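Local coordinates for putative polyketide synthase (Streptomyces coelicolor, PDB 1U0M), which catalyses the iterative condensation of five malonyl-CoA units and the cyclisation of the resulting pentaketide to 1,3,6,8-tetrahydroxynaphthalene, at residues T307-I312 against V317-R322. Sequence-based numbering, arbitrary orientation.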
loop_
_atom_site.group_PDB
_atom_site.type_symbol
_atom_site.label_atom_id
_atom_site.label_comp_id
_atom_site.label_asym_id
_atom_site.label_seq_id
_atom_site.Cartn_x
_atom_site.Cartn_y
_atom_site.Cartn_z
ATOM N N THR A 307 0.581 17.797 21.083
ATOM C CA THR A 307 1.200 18.395 22.259
ATOM C C THR A 307 1.886 17.361 23.143
ATOM O O THR A 307 2.959 17.624 23.703
ATOM C CB THR A 307 0.149 19.167 23.111
ATOM O OG1 THR A 307 -0.420 20.222 22.326
ATOM C CG2 THR A 307 0.795 19.780 24.332
ATOM N N GLU A 308 1.271 16.187 23.247
ATOM C CA GLU A 308 1.791 15.105 24.079
ATOM C C GLU A 308 2.576 14.007 23.341
ATOM O O GLU A 308 3.465 13.378 23.917
ATOM C CB GLU A 308 0.633 14.462 24.863
ATOM C CG GLU A 308 1.044 13.238 25.659
ATOM C CD GLU A 308 -0.096 12.590 26.437
ATOM O OE1 GLU A 308 -1.203 12.416 25.877
ATOM O OE2 GLU A 308 0.135 12.233 27.611
ATOM N N TYR A 309 2.261 13.777 22.075
ATOM C CA TYR A 309 2.930 12.724 21.324
ATOM C C TYR A 309 3.731 13.260 20.147
ATOM O O TYR A 309 4.684 12.630 19.688
ATOM C CB TYR A 309 1.885 11.716 20.814
ATOM C CG TYR A 309 1.150 10.956 21.904
ATOM C CD1 TYR A 309 -0.067 10.323 21.642
ATOM C CD2 TYR A 309 1.680 10.851 23.190
ATOM C CE1 TYR A 309 -0.736 9.599 22.635
ATOM C CE2 TYR A 309 1.026 10.133 24.189
ATOM C CZ TYR A 309 -0.180 9.510 23.906
ATOM O OH TYR A 309 -0.820 8.794 24.891
ATOM N N GLY A 310 3.345 14.432 19.666
ATOM C CA GLY A 310 4.019 15.008 18.524
ATOM C C GLY A 310 3.271 14.501 17.316
ATOM O O GLY A 310 2.164 13.980 17.442
ATOM N N ASN A 311 3.857 14.645 16.139
ATOM C CA ASN A 311 3.196 14.164 14.946
ATOM C C ASN A 311 3.537 12.696 14.761
ATOM O O ASN A 311 4.662 12.347 14.393
ATOM C CB ASN A 311 3.652 14.944 13.725
ATOM C CG ASN A 311 2.780 14.686 12.538
ATOM O OD1 ASN A 311 2.290 13.561 12.345
ATOM N ND2 ASN A 311 2.571 15.716 11.721
ATOM N N ILE A 312 2.557 11.837 15.020
ATOM C CA ILE A 312 2.754 10.412 14.892
ATOM C C ILE A 312 2.099 9.892 13.614
ATOM O O ILE A 312 1.527 8.797 13.586
ATOM C CB ILE A 312 2.203 9.683 16.123
ATOM C CG1 ILE A 312 0.711 9.966 16.299
ATOM C CG2 ILE A 312 2.904 10.186 17.352
ATOM C CD1 ILE A 312 0.099 9.216 17.441
ATOM N N VAL A 317 -5.123 10.838 13.769
ATOM C CA VAL A 317 -6.588 10.814 13.776
ATOM C C VAL A 317 -7.108 9.859 14.828
ATOM O O VAL A 317 -7.956 10.218 15.639
ATOM C CB VAL A 317 -7.207 10.373 12.422
ATOM C CG1 VAL A 317 -7.226 11.520 11.457
ATOM C CG2 VAL A 317 -6.444 9.208 11.855
ATOM N N LEU A 318 -6.580 8.642 14.804
ATOM C CA LEU A 318 -6.985 7.597 15.727
ATOM C C LEU A 318 -6.809 7.969 17.192
ATOM O O LEU A 318 -7.669 7.666 18.021
ATOM C CB LEU A 318 -6.220 6.309 15.417
ATOM C CG LEU A 318 -6.812 5.414 14.320
ATOM C CD1 LEU A 318 -7.171 6.241 13.099
ATOM C CD2 LEU A 318 -5.823 4.312 13.960
ATOM N N ASP A 319 -5.698 8.623 17.514
ATOM C CA ASP A 319 -5.441 9.016 18.891
ATOM C C ASP A 319 -6.328 10.188 19.301
ATOM O O ASP A 319 -6.683 10.321 20.470
ATOM C CB ASP A 319 -3.972 9.376 19.071
ATOM C CG ASP A 319 -3.650 9.793 20.484
ATOM O OD1 ASP A 319 -3.803 10.990 20.808
ATOM O OD2 ASP A 319 -3.249 8.913 21.276
ATOM N N ALA A 320 -6.676 11.043 18.343
ATOM C CA ALA A 320 -7.538 12.184 18.631
ATOM C C ALA A 320 -8.875 11.598 19.048
ATOM O O ALA A 320 -9.450 12.000 20.057
ATOM C CB ALA A 320 -7.705 13.057 17.398
ATOM N N LEU A 321 -9.362 10.636 18.268
ATOM C CA LEU A 321 -10.617 9.973 18.583
ATOM C C LEU A 321 -10.496 9.359 19.960
ATOM O O LEU A 321 -11.346 9.572 20.818
ATOM C CB LEU A 321 -10.922 8.860 17.586
ATOM C CG LEU A 321 -11.832 9.188 16.407
ATOM C CD1 LEU A 321 -12.077 7.916 15.611
ATOM C CD2 LEU A 321 -13.151 9.762 16.906
ATOM N N ARG A 322 -9.432 8.595 20.169
ATOM C CA ARG A 322 -9.216 7.953 21.452
ATOM C C ARG A 322 -9.374 8.963 22.592
ATOM O O ARG A 322 -9.853 8.619 23.673
ATOM C CB ARG A 322 -7.825 7.306 21.492
ATOM C CG ARG A 322 -7.559 6.441 22.721
ATOM C CD ARG A 322 -6.970 7.261 23.854
ATOM N NE ARG A 322 -5.559 7.564 23.628
ATOM C CZ ARG A 322 -4.940 8.649 24.085
ATOM N NH1 ARG A 322 -5.601 9.553 24.792
ATOM N NH2 ARG A 322 -3.654 8.832 23.835
#
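Tyr309 turns one edge of its ring to the Asp319 carboxylate: OD2 of Asp319 lies in the ring plane, 2.9 Å from CE1 of Tyr309, with the ring and carboxylate planes inclined at 68°. Asp319 reaches the ring because its CG stands anti to the backbone N (chi1 180°). Its OD2 also forms a salt bridge to NH2 of Arg322, 2.6 Å away and one helical turn on, while OD1 takes a hydrogen bond from Thr305 OG1 and pairs with Arg323. The buried carboxylate is thus gripped through both oxygens, which would probably keep it ionised. Bends at chi2 and chi3 fold the Arg322 chain back, so that its guanidinium passes under the carbonyl O of Asp319 and brings NH2 to 3.0 Å from Tyr309 OH, at too poor an angle for a hydrogen bond. Arg323 adds a cation-pi contact to the ring. This polar end is the tight part, although Tyr309 and Arg322 are themselves partly exposed. Deeper in, the fit is looser: CD1 of Ile312 only grazes CB of Asp319 at 4.4 Å. Helix 300-308 ends at Glu308, and Gly310, with positive phi, is the first residue beyond it to leave helical backbone angles, carrying the chain on to Asn311, which touches Cys146, the probable catalytic cysteine. Here the loop between helices 300-308 and 315-326 folds back against the second helix, in the C-terminal half of the thiolase fold of chalcone synthase-like enzymes.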